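Local coordinates for tannase (Fusobacterium nucleatum subsp. nucleatum ATCC 25586, PDB 6YQ4), which probably hydrolyses the galloyl ester bonds of gallotannins, giving the bacterium a way to detoxify them, and binds a magnesium ion, at residues Leu8-Asp13 / Ile51-Glu56; Lys21-Lys26 / Asp95-Ser100; Ser230-Thr235 / Asn244-Thr249; Ile454-Leu459 / Val466-Pro471. One frame throughout, in Å; residues are numbered along the deposited sequence.

Contacts 1 and 4 both draw on the large mixed sheet, but far apart in it, with their nearest atoms about 24 Å from each other. Contact 1 is buried and brings a phenyl ring from the N-terminal loop against strand 48-54; contact 4, partly buried, packs helix 450-461 on the outermost strand 465-469. Both are wholly apolar across the interface. The other two lie at the surface and mix methyl contacts with polar ends. Contact 2 sets the turn of an edge hairpin beside the loop entering helix 100-106, and in contact 3 an aromatic edge meets a guanidinium face. Segments of contacts 1 and 2 alternate along the chain; contacts 3 and 4 follow later, in series.

Contact 1: Leu8-Asp13 / Ile51-Glu56; sequences LKFNPD and IYIPEE
With CG anti to the backbone N (chi1 170°), the ring of Phe10 swings out of its loop toward strand 48-54, where Ile51 and Ile53 hold up their terminal methyls to meet it. Both isoleucines place CD1 trans to CA (chi2 -179° in Ile51), so each reaches out with a stretched ethyl branch. Phe10 CE1 comes within 4.3 Å of Ile51 CD1, and Phe10 CZ lies 4.4 Å from Ile53 CD1. Both methyls approach the ring obliquely, and no hydrogen bond crosses between the segments. Tyr52, between the two isoleucines, turns to the opposite side of the strand and packs on helix 100-106.

The loop has polar fastenings of its own. Asn149 bonds the backbone of Leu8 and Phe10, and an Asx turn bends the chain just beyond the ring, Asn11 OD1 accepting from Asp13 N at 3.0 Å. Tyr145 of helix 134-148, Tyr32 and Met153 also touch Phe10, and Met153 is a ligand residue of the bound magnesium. The contact thus packs the N-terminal loop on strand 48-54 in the antiparallel part of an alpha/beta-hydrolase sheet, beside the magnesium site through Met153.

Contact 2: Lys21-Lys26 / Asp95-Ser100; sequences KINGKK and DGKANS
A beta hairpin at the edge of the main sheet, formed by strands 16-21 and 26-36, brings Ile22 and Asn23 of its turn up to Lys97 and Ala98, in the loop that leads into helix 100-106. The turn is closed by a weak bond from Ile22 N to Lys25 O, 3.5 Å long. The apolar touch across the contact is methyl on methyl: Ile22 CG2 sits 4.1 Å from Ala98 CB, and the CB of Ala98 points toward the hairpin. Ile22 holds CG1 wedged between the backbone N and the carbonyl carbon (chi1 55°), which sets CG2 anti to that carbon, on the side where it meets the alanine.

Farther out, Lys97 bends at chi2 and again at chi4, bringing NZ to 4.0 Å from Asn23 ND2. The two chains pass at a slant, and this is mere proximity of two nitrogens with no hydrogen bond between them. Gly96, just before, has a positive phi (85°), a backbone shape that suits glycine. Asn99 then takes over: OD1 accepts from Thr102 N while ND2 donates to Thr89 O. The whole is a hairpin turn against the loop that runs into the N-cap of helix 100-106, at the protein surface.

Contact 3: Ser230-Thr235 / Asn244-Thr249; sequences SRMEFT and NDRSLT
Phe234 and Arg246 make the closest approach here, Phe234 CE1 to Arg246 NH2 at 3.4 Å, and their flat groups meet edge on face. CG of Phe234 lies anti to the carbonyl carbon, beside the backbone N (chi1 -64°), bringing the ring's CE1-CZ edge to the guanidinium. The phenyl presents its rim, with NH2 near the ring plane, while CZ of Phe234 stands 3.5 Å above the guanidinium plane, offset toward the rim. The two planes are 68° apart, so NE and NH2 sit at the ring's edge and not over its pi face. One face of that ring has Met232 O above its centre instead.

Arg246 gets there by a kinked chain: it is bent at chi2 (-43°) and then runs on through a trans chi3, carrying the head toward the phenyl although the side chain starts off elsewhere. The head is also held beyond the two segments, NH2 in a salt bridge to Asp446 and NE bonded to Tyr243 O, which probably fixes its rotation. Met232 is stretched out beyond CG and reaches the arginine with SD, 4.4 Å from Arg246 CD, and Leu248 with CE, 4.1 Å from Leu248 O.

The arginine's own backbone lies in a type I turn from Asp245 to Leu248, stiffened by an Asx turn: Asp245 OD2 takes both Ser247 N at 3.0 Å and Ser247 OG at 2.8 Å. Arg246 also touches His476, part of a probable Ser-His-Asp triad. Around this, strand 228-232 pairs antiparallel with strand 252-256, while helix 240-244 bridges the segments and sets Tyr243 against the Phe234 ring.

Contact 4: Ile454-Leu459 / Val466-Pro471; sequences ILALKL and VNFAAP
Ala456 lies at the middle of the contact: its CB sits over one face of the Phe468 ring, 3.9 Å from Phe468 CG and displaced toward the rim. The distance from Ala456 CB to the ring centroid is 4.3 Å, with the methyl close to the ring normal, which makes this a CH-pi contact. CG trans to the backbone N (chi1 175°) carries the Phe468 ring toward the helix, and chi2 of 60° turns its face to the alanine.

The same methyl is touched by Val466 CG1, 4.1 Å from Ala456 CB. The valine's other branch goes one helical turn along, where Val466 CG2 closes to 3.5 Å on Leu459 CB, a snug fit of methyl on methylene. Val466 thus straddles the two helix residues with its two branches, and Val466 and Phe468 both point from the strand face turned to the helix.

Behind this first shell stands regular backbone. In the helix, Leu459 N bonds to Leu455 O at 3.0 Å. The axes of helix segment 454-459 and strand segment 466-469 come within 9.1 Å at closest approach, at 157°, nearly antiparallel. Strand 465-469, outermost in the sheet, is fixed beside strand 435-439 by bonds of Asn467 with Trp436 and Ile438. Those strands and helix 450-461 form a beta-alpha-beta unit. On the ring, Ile306 of helix 298-316 and Ile438 add further contacts.

No hydrogen bond or charge spans the two segments, so the helix is held on the edge strand by close shape fit and burial of apolar surface, with the CH-pi contact adding some directionality.

Contact 1: Leu8-Asp13 / Ile51-Glu56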
loop_
_atom_site.group_PDB
_atom_site.type_symbol
_atom_site.label_atom_id
_atom_site.label_comp_id
_atom_site.label_asym_id
_atom_site.label_seq_id
_atom_site.Cartn_x
_atom_site.Cartn_y
_atom_site.Cartn_z
ATOM N N LEU A 8 20.017 10.853 -18.369
ATOM C CA LEU A 8 19.549 9.813 -17.459
ATOM C C LEU A 8 20.591 8.770 -17.080
ATOM O O LEU A 8 20.244 7.815 -16.377
ATOM C CB LEU A 8 18.335 9.091 -18.056
ATOM C CG LEU A 8 17.004 9.821 -17.906
ATOM C CD1 LEU A 8 15.838 8.877 -18.135
ATOM C CD2 LEU A 8 16.911 10.552 -16.545
ATOM N N LYS A 9 21.842 8.893 -17.515
ATOM C CA LYS A 9 22.810 7.864 -17.162
ATOM C C LYS A 9 23.411 8.141 -15.790
ATOM O O LYS A 9 23.650 9.289 -15.405
ATOM C CB LYS A 9 23.908 7.713 -18.221
ATOM C CG LYS A 9 23.627 6.507 -19.167
ATOM C CD LYS A 9 23.873 5.144 -18.469
ATOM C CE LYS A 9 23.865 3.931 -19.406
ATOM N NZ LYS A 9 22.816 3.982 -20.458
ATOM N N PHE A 10 23.638 7.060 -15.061
ATOM C CA PHE A 10 24.085 7.105 -13.681
ATOM C C PHE A 10 25.596 7.272 -13.627
ATOM O O PHE A 10 26.343 6.542 -14.290
ATOM C CB PHE A 10 23.650 5.816 -12.989
ATOM C CG PHE A 10 24.237 5.608 -11.635
ATOM C CD1 PHE A 10 23.659 6.189 -10.521
ATOM C CD2 PHE A 10 25.346 4.793 -11.470
ATOM C CE1 PHE A 10 24.192 5.980 -9.260
ATOM C CE2 PHE A 10 25.882 4.580 -10.223
ATOM C CZ PHE A 10 25.304 5.175 -9.109
ATOM N N ASN A 11 26.044 8.223 -12.820
ATOM C CA ASN A 11 27.460 8.518 -12.697
ATOM C C ASN A 11 27.997 7.934 -11.399
ATOM O O ASN A 11 27.773 8.513 -10.327
ATOM C CB ASN A 11 27.686 10.029 -12.744
ATOM C CG ASN A 11 29.102 10.376 -13.062
ATOM O OD1 ASN A 11 30.029 9.727 -12.581
ATOM N ND2 ASN A 11 29.290 11.386 -13.901
ATOM N N PRO A 12 28.712 6.807 -11.432
ATOM C CA PRO A 12 29.234 6.217 -10.188
ATOM C C PRO A 12 30.283 7.073 -9.499
ATOM O O PRO A 12 30.717 6.719 -8.395
ATOM C CB PRO A 12 29.847 4.876 -10.655
ATOM C CG PRO A 12 29.297 4.636 -12.028
ATOM C CD PRO A 12 29.057 6.003 -12.614
ATOM N N ASP A 13 30.704 8.179 -10.112
ATOM C CA ASP A 13 31.716 9.050 -9.536
ATOM C C ASP A 13 31.137 10.232 -8.769
ATOM O O ASP A 13 31.882 10.876 -8.025
ATOM C CB ASP A 13 32.653 9.569 -10.634
ATOM C CG ASP A 13 33.568 8.487 -11.176
ATOM O OD1 ASP A 13 34.213 8.707 -12.234
ATOM O OD2 ASP A 13 33.640 7.414 -10.531
ATOM N N ILE A 51 19.879 7.092 -4.231
ATOM C CA ILE A 51 20.464 5.761 -4.339
ATOM C C ILE A 51 21.618 5.655 -3.351
ATOM O O ILE A 51 22.521 6.498 -3.353
ATOM C CB ILE A 51 20.939 5.471 -5.769
ATOM C CG1 ILE A 51 19.746 5.429 -6.722
ATOM C CG2 ILE A 51 21.731 4.173 -5.807
ATOM C CD1 ILE A 51 20.160 5.112 -8.148
ATOM N N TYR A 52 21.578 4.631 -2.504
ATOM C CA TYR A 52 22.608 4.376 -1.507
ATOM C C TYR A 52 23.250 3.021 -1.772
ATOM O O TYR A 52 22.549 2.012 -1.928
ATOM C CB TYR A 52 22.017 4.412 -0.108
ATOM C CG TYR A 52 21.284 5.693 0.176
ATOM C CD1 TYR A 52 21.981 6.883 0.367
ATOM C CD2 TYR A 52 19.896 5.726 0.234
ATOM C CE1 TYR A 52 21.318 8.059 0.632
ATOM C CE2 TYR A 52 19.229 6.897 0.499
ATOM C CZ TYR A 52 19.946 8.058 0.703
ATOM O OH TYR A 52 19.277 9.225 0.960
ATOM N N ILE A 53 24.575 2.996 -1.832
ATOM C CA ILE A 53 25.291 1.756 -2.114
ATOM C C ILE A 53 26.329 1.502 -1.023
ATOM O O ILE A 53 27.112 2.411 -0.693
ATOM C CB ILE A 53 25.951 1.815 -3.496
ATOM C CG1 ILE A 53 24.934 2.274 -4.539
ATOM C CG2 ILE A 53 26.603 0.463 -3.852
ATOM C CD1 ILE A 53 25.446 2.136 -5.960
ATOM N N PRO A 54 26.379 0.301 -0.442
ATOM C CA PRO A 54 27.408 0.020 0.570
ATOM C C PRO A 54 28.822 0.252 0.046
ATOM O O PRO A 54 29.131 0.004 -1.124
ATOM C CB PRO A 54 27.166 -1.449 0.922
ATOM C CG PRO A 54 25.705 -1.659 0.636
ATOM C CD PRO A 54 25.429 -0.818 -0.589
ATOM N N GLU A 55 29.681 0.755 0.940
ATOM C CA GLU A 55 31.051 1.087 0.572
ATOM C C GLU A 55 31.848 -0.152 0.186
ATOM O O GLU A 55 32.779 -0.062 -0.623
ATOM C CB GLU A 55 31.715 1.847 1.733
ATOM C CG GLU A 55 33.186 2.261 1.540
ATOM C CD GLU A 55 33.425 3.241 0.396
ATOM O OE1 GLU A 55 32.448 3.749 -0.184
ATOM O OE2 GLU A 55 34.603 3.507 0.073
ATOM N N GLU A 56 31.495 -1.313 0.747
ATOM C CA GLU A 56 32.150 -2.568 0.380
ATOM C C GLU A 56 32.133 -2.809 -1.124
ATOM O O GLU A 56 33.072 -3.400 -1.667
ATOM C CB GLU A 56 31.463 -3.745 1.088
ATOM C CG GLU A 56 31.802 -3.893 2.564
ATOM C CD GLU A 56 31.035 -2.929 3.471
ATOM O OE1 GLU A 56 31.207 -3.040 4.703
ATOM O OE2 GLU A 56 30.269 -2.075 2.963
#

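Contact 2: Lys21-Lys26 / Asp95-Ser100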
loop_
_atom_site.group_PDB
_atom_site.type_symbol
_atom_site.label_atom_id
_atom_site.label_comp_id
_atom_site.label_asym_id
_atom_site.label_seq_id
_atom_site.Cartn_x
_atom_site.Cartn_y
_atom_site.Cartn_z
ATOM N N LYS A 21 25.943 4.845 12.527
ATOM C CA LYS A 21 26.169 3.800 13.514
ATOM C C LYS A 21 24.822 3.444 14.123
ATOM O O LYS A 21 24.107 4.325 14.605
ATOM C CB LYS A 21 27.153 4.263 14.596
ATOM C CG LYS A 21 28.402 5.003 14.083
ATOM C CD LYS A 21 28.175 6.522 13.888
ATOM C CE LYS A 21 28.990 7.083 12.707
ATOM N NZ LYS A 21 28.486 8.411 12.214
ATOM N N ILE A 22 24.463 2.166 14.087
ATOM C CA ILE A 22 23.144 1.756 14.567
ATOM C C ILE A 22 23.147 1.512 16.075
ATOM O O ILE A 22 22.329 2.080 16.810
ATOM C CB ILE A 22 22.655 0.535 13.755
ATOM C CG1 ILE A 22 23.658 -0.630 13.769
ATOM C CG2 ILE A 22 22.408 0.950 12.334
ATOM C CD1 ILE A 22 23.328 -1.776 14.730
ATOM N N ASN A 23 24.069 0.674 16.553
ATOM C CA ASN A 23 24.326 0.494 17.978
ATOM C C ASN A 23 25.806 0.353 18.279
ATOM O O ASN A 23 26.185 0.437 19.450
ATOM C CB ASN A 23 23.590 -0.740 18.546
ATOM C CG ASN A 23 22.080 -0.710 18.310
ATOM O OD1 ASN A 23 21.606 -0.881 17.189
ATOM N ND2 ASN A 23 21.320 -0.513 19.383
ATOM N N GLY A 24 26.651 0.148 17.272
ATOM C CA GLY A 24 28.074 -0.041 17.471
ATOM C C GLY A 24 28.815 -0.292 16.172
ATOM O O GLY A 24 30.023 -0.058 16.094
ATOM N N LYS A 25 28.105 -0.775 15.149
ATOM C CA LYS A 25 28.667 -0.963 13.817
ATOM C C LYS A 25 28.581 0.331 13.017
ATOM O O LYS A 25 27.556 1.019 13.035
ATOM C CB LYS A 25 27.931 -2.078 13.066
ATOM C CG LYS A 25 28.310 -3.497 13.504
ATOM C CD LYS A 25 29.191 -4.224 12.467
ATOM C CE LYS A 25 29.913 -5.442 13.062
ATOM N NZ LYS A 25 30.959 -5.096 14.066
ATOM N N LYS A 26 29.662 0.655 12.307
ATOM C CA LYS A 26 29.681 1.797 11.394
ATOM C C LYS A 26 29.303 1.315 9.994
ATOM O O LYS A 26 30.081 0.613 9.339
ATOM C CB LYS A 26 31.049 2.482 11.388
ATOM C CG LYS A 26 31.192 3.635 12.401
ATOM C CD LYS A 26 32.639 4.104 12.546
ATOM C CE LYS A 26 33.117 4.781 11.282
ATOM N NZ LYS A 26 34.588 4.667 11.115
ATOM N N ASP A 95 11.187 5.388 16.612
ATOM C CA ASP A 95 11.576 4.541 17.741
ATOM C C ASP A 95 13.037 4.720 18.145
ATOM O O ASP A 95 13.436 4.225 19.207
ATOM C CB ASP A 95 11.316 3.054 17.424
ATOM C CG ASP A 95 11.783 2.647 16.025
ATOM O OD1 ASP A 95 11.649 3.459 15.082
ATOM O OD2 ASP A 95 12.279 1.508 15.863
ATOM N N GLY A 96 13.841 5.410 17.336
ATOM C CA GLY A 96 15.259 5.520 17.579
ATOM C C GLY A 96 16.074 4.373 17.032
ATOM O O GLY A 96 17.292 4.335 17.253
ATOM N N LYS A 97 15.444 3.427 16.347
ATOM C CA LYS A 97 16.149 2.307 15.751
ATOM C C LYS A 97 16.307 2.550 14.257
ATOM O O LYS A 97 15.668 3.427 13.674
ATOM C CB LYS A 97 15.413 0.985 16.026
ATOM C CG LYS A 97 15.160 0.689 17.517
ATOM C CD LYS A 97 15.717 -0.682 17.940
ATOM C CE LYS A 97 16.155 -0.696 19.412
ATOM N NZ LYS A 97 17.462 -1.390 19.636
ATOM N N ALA A 98 17.185 1.758 13.649
ATOM C CA ALA A 98 17.469 1.854 12.224
ATOM C C ALA A 98 16.188 1.851 11.419
ATOM O O ALA A 98 15.317 1.004 11.627
ATOM C CB ALA A 98 18.342 0.675 11.800
ATOM N N ASN A 99 16.068 2.800 10.492
ATOM C CA ASN A 99 14.949 2.750 9.564
ATOM C C ASN A 99 15.215 1.678 8.497
ATOM O O ASN A 99 16.263 1.014 8.494
ATOM C CB ASN A 99 14.652 4.148 9.005
ATOM C CG ASN A 99 15.537 4.563 7.828
ATOM O OD1 ASN A 99 16.500 3.891 7.444
ATOM N ND2 ASN A 99 15.226 5.735 7.281
ATOM N N SER A 100 14.253 1.511 7.578
ATOM C CA SER A 100 14.296 0.389 6.651
ATOM C C SER A 100 15.473 0.478 5.684
ATOM O O SER A 100 16.019 -0.559 5.278
ATOM C CB SER A 100 12.966 0.299 5.901
ATOM O OG SER A 100 12.834 1.356 4.981
#

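Contact 3: Ser230-Thr235 / Asn244-Thr249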
loop_
_atom_site.group_PDB
_atom_site.type_symbol
_atom_site.label_atom_id
_atom_site.label_comp_id
_atom_site.label_asym_id
_atom_site.label_seq_id
_atom_site.Cartn_x
_atom_site.Cartn_y
_atom_site.Cartn_z
ATOM N N SER A 230 -14.657 6.412 16.277
ATOM C CA SER A 230 -13.593 7.294 16.747
ATOM C C SER A 230 -12.374 7.100 15.861
ATOM O O SER A 230 -12.010 5.973 15.531
ATOM C CB SER A 230 -13.220 7.065 18.213
ATOM O OG SER A 230 -12.960 5.708 18.472
ATOM N N ARG A 231 -11.751 8.211 15.491
ATOM C CA ARG A 231 -10.712 8.237 14.474
ATOM C C ARG A 231 -9.918 9.518 14.644
ATOM O O ARG A 231 -10.392 10.499 15.229
ATOM C CB ARG A 231 -11.307 8.179 13.059
ATOM C CG ARG A 231 -12.262 9.381 12.735
ATOM C CD ARG A 231 -12.781 9.306 11.287
ATOM N NE ARG A 231 -13.911 10.198 11.030
ATOM C CZ ARG A 231 -15.197 9.853 11.098
ATOM N NH1 ARG A 231 -15.544 8.622 11.430
ATOM N NH2 ARG A 231 -16.146 10.752 10.847
ATOM N N MET A 232 -8.710 9.514 14.109
ATOM C CA MET A 232 -7.987 10.764 14.018
ATOM C C MET A 232 -8.549 11.551 12.849
ATOM O O MET A 232 -8.974 10.977 11.843
ATOM C CB MET A 232 -6.485 10.517 13.883
ATOM C CG MET A 232 -5.884 10.118 15.231
ATOM S SD MET A 232 -4.339 9.187 15.232
ATOM C CE MET A 232 -3.853 9.401 16.956
ATOM N N GLU A 233 -8.620 12.862 13.015
ATOM C CA GLU A 233 -9.122 13.741 11.970
ATOM C C GLU A 233 -8.014 13.953 10.949
ATOM O O GLU A 233 -6.948 14.476 11.277
ATOM C CB GLU A 233 -9.597 15.057 12.575
ATOM C CG GLU A 233 -9.692 16.217 11.606
ATOM C CD GLU A 233 -9.738 17.550 12.333
ATOM O OE1 GLU A 233 -8.770 18.338 12.229
ATOM O OE2 GLU A 233 -10.743 17.797 13.028
ATOM N N PHE A 234 -8.244 13.498 9.726
ATOM C CA PHE A 234 -7.382 13.799 8.599
ATOM C C PHE A 234 -8.120 14.772 7.688
ATOM O O PHE A 234 -9.345 14.706 7.565
ATOM C CB PHE A 234 -6.980 12.513 7.853
ATOM C CG PHE A 234 -6.138 11.565 8.691
ATOM C CD1 PHE A 234 -6.219 10.195 8.515
ATOM C CD2 PHE A 234 -5.278 12.062 9.676
ATOM C CE1 PHE A 234 -5.446 9.328 9.293
ATOM C CE2 PHE A 234 -4.503 11.208 10.466
ATOM C CZ PHE A 234 -4.589 9.836 10.275
ATOM N N THR A 235 -7.385 15.706 7.101
ATOM C CA THR A 235 -7.929 16.721 6.207
ATOM C C THR A 235 -7.320 16.563 4.819
ATOM O O THR A 235 -6.440 15.706 4.574
ATOM C CB THR A 235 -7.661 18.138 6.734
ATOM O OG1 THR A 235 -6.303 18.508 6.468
ATOM C CG2 THR A 235 -7.916 18.226 8.230
ATOM N N ASN A 244 0.737 7.581 7.871
ATOM C CA ASN A 244 1.471 6.326 7.989
ATOM C C ASN A 244 2.082 6.098 9.366
ATOM O O ASN A 244 2.251 4.947 9.772
ATOM C CB ASN A 244 2.589 6.289 6.942
ATOM C CG ASN A 244 2.061 6.064 5.534
ATOM O OD1 ASN A 244 0.851 5.971 5.309
ATOM N ND2 ASN A 244 2.961 5.988 4.580
ATOM N N ASP A 245 2.419 7.156 10.096
ATOM C CA ASP A 245 3.036 7.036 11.416
ATOM C C ASP A 245 2.001 7.384 12.486
ATOM O O ASP A 245 1.898 8.538 12.916
ATOM C CB ASP A 245 4.244 7.939 11.523
ATOM C CG ASP A 245 5.023 7.711 12.799
ATOM O OD1 ASP A 245 6.230 8.059 12.828
ATOM O OD2 ASP A 245 4.425 7.171 13.760
ATOM N N ARG A 246 1.231 6.367 12.924
ATOM C CA ARG A 246 0.201 6.525 13.956
ATOM C C ARG A 246 0.786 6.765 15.377
ATOM O O ARG A 246 0.011 6.758 16.346
ATOM C CB ARG A 246 -0.730 5.309 13.979
ATOM C CG ARG A 246 -1.624 5.206 12.768
ATOM C CD ARG A 246 -2.210 6.586 12.412
ATOM N NE ARG A 246 -2.782 6.588 11.070
ATOM C CZ ARG A 246 -3.980 6.108 10.754
ATOM N NH1 ARG A 246 -4.775 5.580 11.686
ATOM N NH2 ARG A 246 -4.384 6.157 9.497
ATOM N N SER A 247 2.086 6.980 15.565
ATOM C CA SER A 247 2.614 7.343 16.872
ATOM C C SER A 247 2.707 8.855 17.071
ATOM O O SER A 247 3.206 9.300 18.114
ATOM C CB SER A 247 3.994 6.706 17.086
ATOM O OG SER A 247 5.025 7.465 16.472
ATOM N N LEU A 248 2.239 9.651 16.108
ATOM C CA LEU A 248 2.282 11.103 16.224
ATOM C C LEU A 248 0.986 11.613 16.854
ATOM O O LEU A 248 -0.086 11.030 16.661
ATOM C CB LEU A 248 2.520 11.749 14.853
ATOM C CG LEU A 248 3.849 11.409 14.152
ATOM C CD1 LEU A 248 3.769 11.712 12.660
ATOM C CD2 LEU A 248 5.047 12.121 14.788
ATOM N N THR A 249 1.100 12.687 17.640
ATOM C CA THR A 249 -0.049 13.233 18.360
ATOM C C THR A 249 -0.998 13.937 17.400
ATOM O O THR A 249 -0.614 14.915 16.748
ATOM C CB THR A 249 0.415 14.207 19.438
ATOM O OG1 THR A 249 0.843 13.478 20.592
ATOM C CG2 THR A 249 -0.718 15.154 19.830
#

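Contact 4: Ile454-Leu459 / Val466-Pro471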
loop_
_atom_site.group_PDB
_atom_site.type_symbol
_atom_site.label_atom_id
_atom_site.label_comp_id
_atom_site.label_asym_id
_atom_site.label_seq_id
_atom_site.Cartn_x
_atom_site.Cartn_y
_atom_site.Cartn_z
ATOM N N ILE A 454 -8.512 -10.302 0.064
ATOM C CA ILE A 454 -8.899 -10.528 -1.333
ATOM C C ILE A 454 -7.699 -10.376 -2.265
ATOM O O ILE A 454 -7.545 -11.137 -3.225
ATOM C CB ILE A 454 -10.040 -9.583 -1.731
ATOM C CG1 ILE A 454 -11.378 -10.088 -1.190
ATOM C CG2 ILE A 454 -10.071 -9.359 -3.247
ATOM C CD1 ILE A 454 -12.440 -8.994 -1.264
ATOM N N LEU A 455 -6.824 -9.399 -2.009
ATOM C CA LEU A 455 -5.607 -9.301 -2.816
ATOM C C LEU A 455 -4.766 -10.569 -2.676
ATOM O O LEU A 455 -4.327 -11.158 -3.673
ATOM C CB LEU A 455 -4.796 -8.087 -2.394
ATOM C CG LEU A 455 -3.449 -7.829 -3.053
ATOM C CD1 LEU A 455 -3.652 -7.337 -4.458
ATOM C CD2 LEU A 455 -2.703 -6.786 -2.238
ATOM N N ALA A 456 -4.547 -10.999 -1.431
ATOM C CA ALA A 456 -3.782 -12.204 -1.164
ATOM C C ALA A 456 -4.408 -13.428 -1.837
ATOM O O ALA A 456 -3.697 -14.268 -2.391
ATOM C CB ALA A 456 -3.651 -12.386 0.354
ATOM N N LEU A 457 -5.736 -13.529 -1.853
ATOM C CA LEU A 457 -6.341 -14.710 -2.477
ATOM C C LEU A 457 -6.139 -14.702 -3.980
ATOM O O LEU A 457 -5.890 -15.751 -4.593
ATOM C CB LEU A 457 -7.831 -14.790 -2.165
ATOM C CG LEU A 457 -8.197 -15.163 -0.732
ATOM C CD1 LEU A 457 -9.586 -14.615 -0.320
ATOM C CD2 LEU A 457 -8.112 -16.641 -0.590
ATOM N N LYS A 458 -6.323 -13.536 -4.588
ATOM C CA LYS A 458 -6.178 -13.393 -6.027
ATOM C C LYS A 458 -4.775 -13.758 -6.465
ATOM O O LYS A 458 -4.590 -14.446 -7.479
ATOM C CB LYS A 458 -6.538 -11.960 -6.423
ATOM C CG LYS A 458 -6.458 -11.679 -7.887
ATOM C CD LYS A 458 -7.501 -12.465 -8.637
ATOM C CE LYS A 458 -7.318 -12.259 -10.131
ATOM N NZ LYS A 458 -8.015 -13.313 -10.957
ATOM N N LEU A 459 -3.769 -13.369 -5.687
ATOM C CA LEU A 459 -2.397 -13.718 -6.056
ATOM C C LEU A 459 -2.128 -15.220 -5.892
ATOM O O LEU A 459 -1.462 -15.840 -6.730
ATOM C CB LEU A 459 -1.413 -12.904 -5.227
ATOM C CG LEU A 459 -1.403 -11.401 -5.412
ATOM C CD1 LEU A 459 -0.900 -10.696 -4.151
ATOM C CD2 LEU A 459 -0.530 -11.052 -6.598
ATOM N N VAL A 466 2.840 -16.098 -1.771
ATOM C CA VAL A 466 2.247 -15.032 -0.982
ATOM C C VAL A 466 2.468 -15.298 0.501
ATOM O O VAL A 466 2.098 -16.360 1.002
ATOM C CB VAL A 466 0.745 -14.904 -1.274
ATOM C CG1 VAL A 466 0.091 -13.962 -0.286
ATOM C CG2 VAL A 466 0.517 -14.430 -2.714
ATOM N N ASN A 467 3.019 -14.310 1.218
ATOM C CA ASN A 467 3.205 -14.375 2.672
ATOM C C ASN A 467 2.315 -13.303 3.313
ATOM O O ASN A 467 2.671 -12.119 3.337
ATOM C CB ASN A 467 4.682 -14.188 3.033
ATOM C CG ASN A 467 4.964 -14.391 4.516
ATOM O OD1 ASN A 467 4.282 -13.843 5.374
ATOM N ND2 ASN A 467 5.994 -15.154 4.815
ATOM N N PHE A 468 1.167 -13.739 3.860
ATOM C CA PHE A 468 0.094 -12.888 4.361
ATOM C C PHE A 468 -0.223 -13.248 5.797
ATOM O O PHE A 468 -0.291 -14.428 6.152
ATOM C CB PHE A 468 -1.169 -13.024 3.523
ATOM C CG PHE A 468 -2.367 -12.245 4.060
ATOM C CD1 PHE A 468 -2.317 -10.879 4.212
ATOM C CD2 PHE A 468 -3.553 -12.887 4.354
ATOM C CE1 PHE A 468 -3.426 -10.161 4.678
ATOM C CE2 PHE A 468 -4.674 -12.165 4.834
ATOM C CZ PHE A 468 -4.602 -10.801 4.997
ATOM N N ALA A 469 -0.455 -12.218 6.604
ATOM C CA ALA A 469 -0.545 -12.303 8.053
ATOM C C ALA A 469 -1.235 -11.043 8.566
ATOM O O ALA A 469 -1.033 -9.946 8.033
ATOM C CB ALA A 469 0.845 -12.434 8.690
ATOM N N ALA A 470 -2.039 -11.211 9.612
ATOM C CA ALA A 470 -2.662 -10.100 10.336
ATOM C C ALA A 470 -2.067 -10.086 11.734
ATOM O O ALA A 470 -2.574 -10.758 12.641
ATOM C CB ALA A 470 -4.178 -10.238 10.378
ATOM N N PRO A 471 -0.976 -9.358 11.947
ATOM C CA PRO A 471 -0.309 -9.378 13.257
ATOM C C PRO A 471 -1.214 -8.845 14.364
ATOM O O PRO A 471 -1.825 -7.784 14.235
ATOM C CB PRO A 471 0.911 -8.474 13.042
ATOM C CG PRO A 471 1.077 -8.389 11.552
ATOM C CD PRO A 471 -0.287 -8.491 10.978
#